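Local coordinates for ORF131 protein (Ralstonia metallidurans, PDB 2WTP) that binds copper(II), changes conformation when it does so, and probably serves in heavy-metal resistance, at residues T49-P54 with R99-D104. Residues are numbered along the deposited sequence; the frame is centred on the assembly and turned at random.
Sequences TLYGDP and RDTSVD
Tyr51 lies with its ring over Val103 and its hydroxyl reaching toward Thr101 and Ser102. Tyr51 CB passes Val103 CG1 at 4.1 Å. With CG anti to its own carbonyl carbon (chi1 -68°), the ring leaves the turn at the end of helix 37-49 and extends across strand 101-104. Val103 CB sits under the ring centre, 3.7 Å from the centroid and 8° off the normal, a CH-pi contact. Of the Val103 methyls, CG1 lies by Tyr51 CG and CD1, while CG2, anti to the Val103 backbone N, packs along the CD2-CE2 side, 3.7 Å from Tyr51 CD2. At the ring's edge, on the CE1 side, Thr101 OG1 lies in the plane, 3.7 Å from Tyr51 CE1, with the threonine methyl CG2 close by. At the tip, Tyr51 OH makes no direct hydrogen bond to the strand. A water modelled 2.8 Å from Thr101 OG1 also sits 2.4 Å from both Tyr51 OH and Ser102 O, too short to be trusted, so the bridge is doubtful. Beyond the pair, Ile122 of strand 119-123 touches both Tyr51 and Val103, His47 meets the tyrosine ring, and Trp92 NE1 bonds Tyr51 O. Tyr51, just before strand 52-55 of one sheet, thus packs on strand 101-104 of the other. A bound copper(II) ion lies about 6 Å from the Tyr51 side chain, too far for direct coordination. Dispersion and CH-pi contact with Val103 place the ring; a water-mediated polar link at its hydroxyl is possible but uncertain.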
loop_
_atom_site.group_PDB
_atom_site.type_symbol
_atom_site.label_atom_id
_atom_site.label_comp_id
_atom_site.label_asym_id
_atom_site.label_seq_id
_atom_site.Cartn_x
_atom_site.Cartn_y
_atom_site.Cartn_z
ATOM N N THR A 49 3.273 19.924 1.602
ATOM C CA THR A 49 2.570 20.461 0.452
ATOM C C THR A 49 3.267 20.040 -0.841
ATOM O O THR A 49 2.557 19.967 -1.890
ATOM C CB THR A 49 2.534 21.987 0.643
ATOM O OG1 THR A 49 1.764 22.212 1.860
ATOM C CG2 THR A 49 1.822 22.723 -0.513
ATOM N N LEU A 50 4.554 19.698 -0.835
ATOM C CA LEU A 50 5.199 19.185 -2.047
ATOM C C LEU A 50 4.719 17.831 -2.417
ATOM O O LEU A 50 5.008 17.382 -3.538
ATOM C CB LEU A 50 6.719 19.114 -1.858
ATOM C CG LEU A 50 7.263 20.526 -1.619
ATOM C CD1 LEU A 50 8.795 20.334 -1.190
ATOM C CD2 LEU A 50 7.113 21.481 -2.811
ATOM N N TYR A 51 3.972 17.146 -1.579
ATOM C CA TYR A 51 3.552 15.786 -1.825
ATOM C C TYR A 51 2.094 15.578 -2.002
ATOM O O TYR A 51 1.549 14.439 -2.066
ATOM C CB TYR A 51 4.109 14.855 -0.663
ATOM C CG TYR A 51 5.622 14.730 -0.731
ATOM C CD1 TYR A 51 6.225 13.775 -1.538
ATOM C CD2 TYR A 51 6.432 15.627 -0.030
ATOM C CE1 TYR A 51 7.626 13.624 -1.626
ATOM C CE2 TYR A 51 7.848 15.501 -0.147
ATOM C CZ TYR A 51 8.396 14.519 -0.954
ATOM O OH TYR A 51 9.812 14.386 -1.093
ATOM N N GLY A 52 1.332 16.692 -1.986
ATOM C CA GLY A 52 -0.156 16.586 -2.168
ATOM C C GLY A 52 -0.869 17.505 -1.268
ATOM O O GLY A 52 -0.398 18.517 -0.807
ATOM N N ASP A 53 -2.136 17.157 -1.028
ATOM C CA ASP A 53 -3.094 18.060 -0.389
ATOM C C ASP A 53 -3.958 17.327 0.597
ATOM O O ASP A 53 -4.389 16.187 0.314
ATOM C CB ASP A 53 -4.023 18.660 -1.532
ATOM C CG ASP A 53 -3.203 19.499 -2.530
ATOM O OD1 ASP A 53 -2.821 20.584 -2.033
ATOM O OD2 ASP A 53 -2.990 19.076 -3.660
ATOM N N PRO A 54 -4.342 17.912 1.686
ATOM C CA PRO A 54 -5.372 17.318 2.550
ATOM C C PRO A 54 -6.656 17.003 1.812
ATOM O O PRO A 54 -7.035 17.717 0.801
ATOM C CB PRO A 54 -5.659 18.421 3.579
ATOM C CG PRO A 54 -4.424 19.277 3.562
ATOM C CD PRO A 54 -3.848 19.201 2.189
ATOM N N ARG A 99 8.810 11.153 -10.785
ATOM C CA ARG A 99 9.494 9.906 -10.524
ATOM C C ARG A 99 8.988 9.386 -9.204
ATOM O O ARG A 99 8.421 10.134 -8.370
ATOM C CB ARG A 99 11.021 10.066 -10.459
ATOM C CG ARG A 99 11.454 10.967 -9.458
ATOM C CD ARG A 99 13.034 11.136 -9.461
ATOM N NE ARG A 99 13.551 11.723 -10.697
ATOM C CZ ARG A 99 13.660 13.039 -10.907
ATOM N NH1 ARG A 99 13.280 13.897 -9.969
ATOM N NH2 ARG A 99 14.118 13.500 -12.059
ATOM N N ASP A 100 9.220 8.096 -8.954
ATOM C CA ASP A 100 8.848 7.546 -7.633
ATOM C C ASP A 100 9.518 8.316 -6.505
ATOM O O ASP A 100 10.734 8.759 -6.663
ATOM C CB ASP A 100 9.333 6.095 -7.475
ATOM C CG ASP A 100 8.685 5.142 -8.415
ATOM O OD1 ASP A 100 7.838 5.454 -9.297
ATOM O OD2 ASP A 100 8.926 3.926 -8.260
ATOM N N THR A 101 8.788 8.557 -5.423
ATOM C CA THR A 101 9.387 9.289 -4.323
ATOM C C THR A 101 8.709 8.859 -3.038
ATOM O O THR A 101 7.629 8.266 -3.086
ATOM C CB THR A 101 9.229 10.787 -4.617
ATOM O OG1 THR A 101 9.902 11.577 -3.660
ATOM C CG2 THR A 101 7.763 11.246 -4.530
ATOM N N SER A 102 9.281 9.120 -1.919
ATOM C CA SER A 102 8.624 8.841 -0.689
ATOM C C SER A 102 8.578 10.005 0.276
ATOM O O SER A 102 9.349 10.997 0.135
ATOM C CB SER A 102 9.303 7.652 0.029
ATOM O OG SER A 102 10.579 8.003 0.621
ATOM N N VAL A 103 7.655 9.933 1.250
ATOM C CA VAL A 103 7.579 10.968 2.285
ATOM C C VAL A 103 7.179 10.350 3.589
ATOM O O VAL A 103 6.421 9.356 3.581
ATOM C CB VAL A 103 6.605 12.117 1.809
ATOM C CG1 VAL A 103 5.184 11.613 1.607
ATOM C CG2 VAL A 103 6.647 13.295 2.829
ATOM N N ASP A 104 7.581 10.948 4.715
ATOM C CA ASP A 104 7.095 10.395 5.992
ATOM C C ASP A 104 5.675 10.778 6.246
ATOM O O ASP A 104 5.376 11.981 6.213
ATOM C CB ASP A 104 8.007 10.888 7.152
ATOM C CG ASP A 104 7.810 10.006 8.425
ATOM O OD1 ASP A 104 6.769 10.095 9.070
ATOM O OD2 ASP A 104 8.661 9.168 8.719
HETATM O O HOH W 1 10.975 12.240 -1.165
#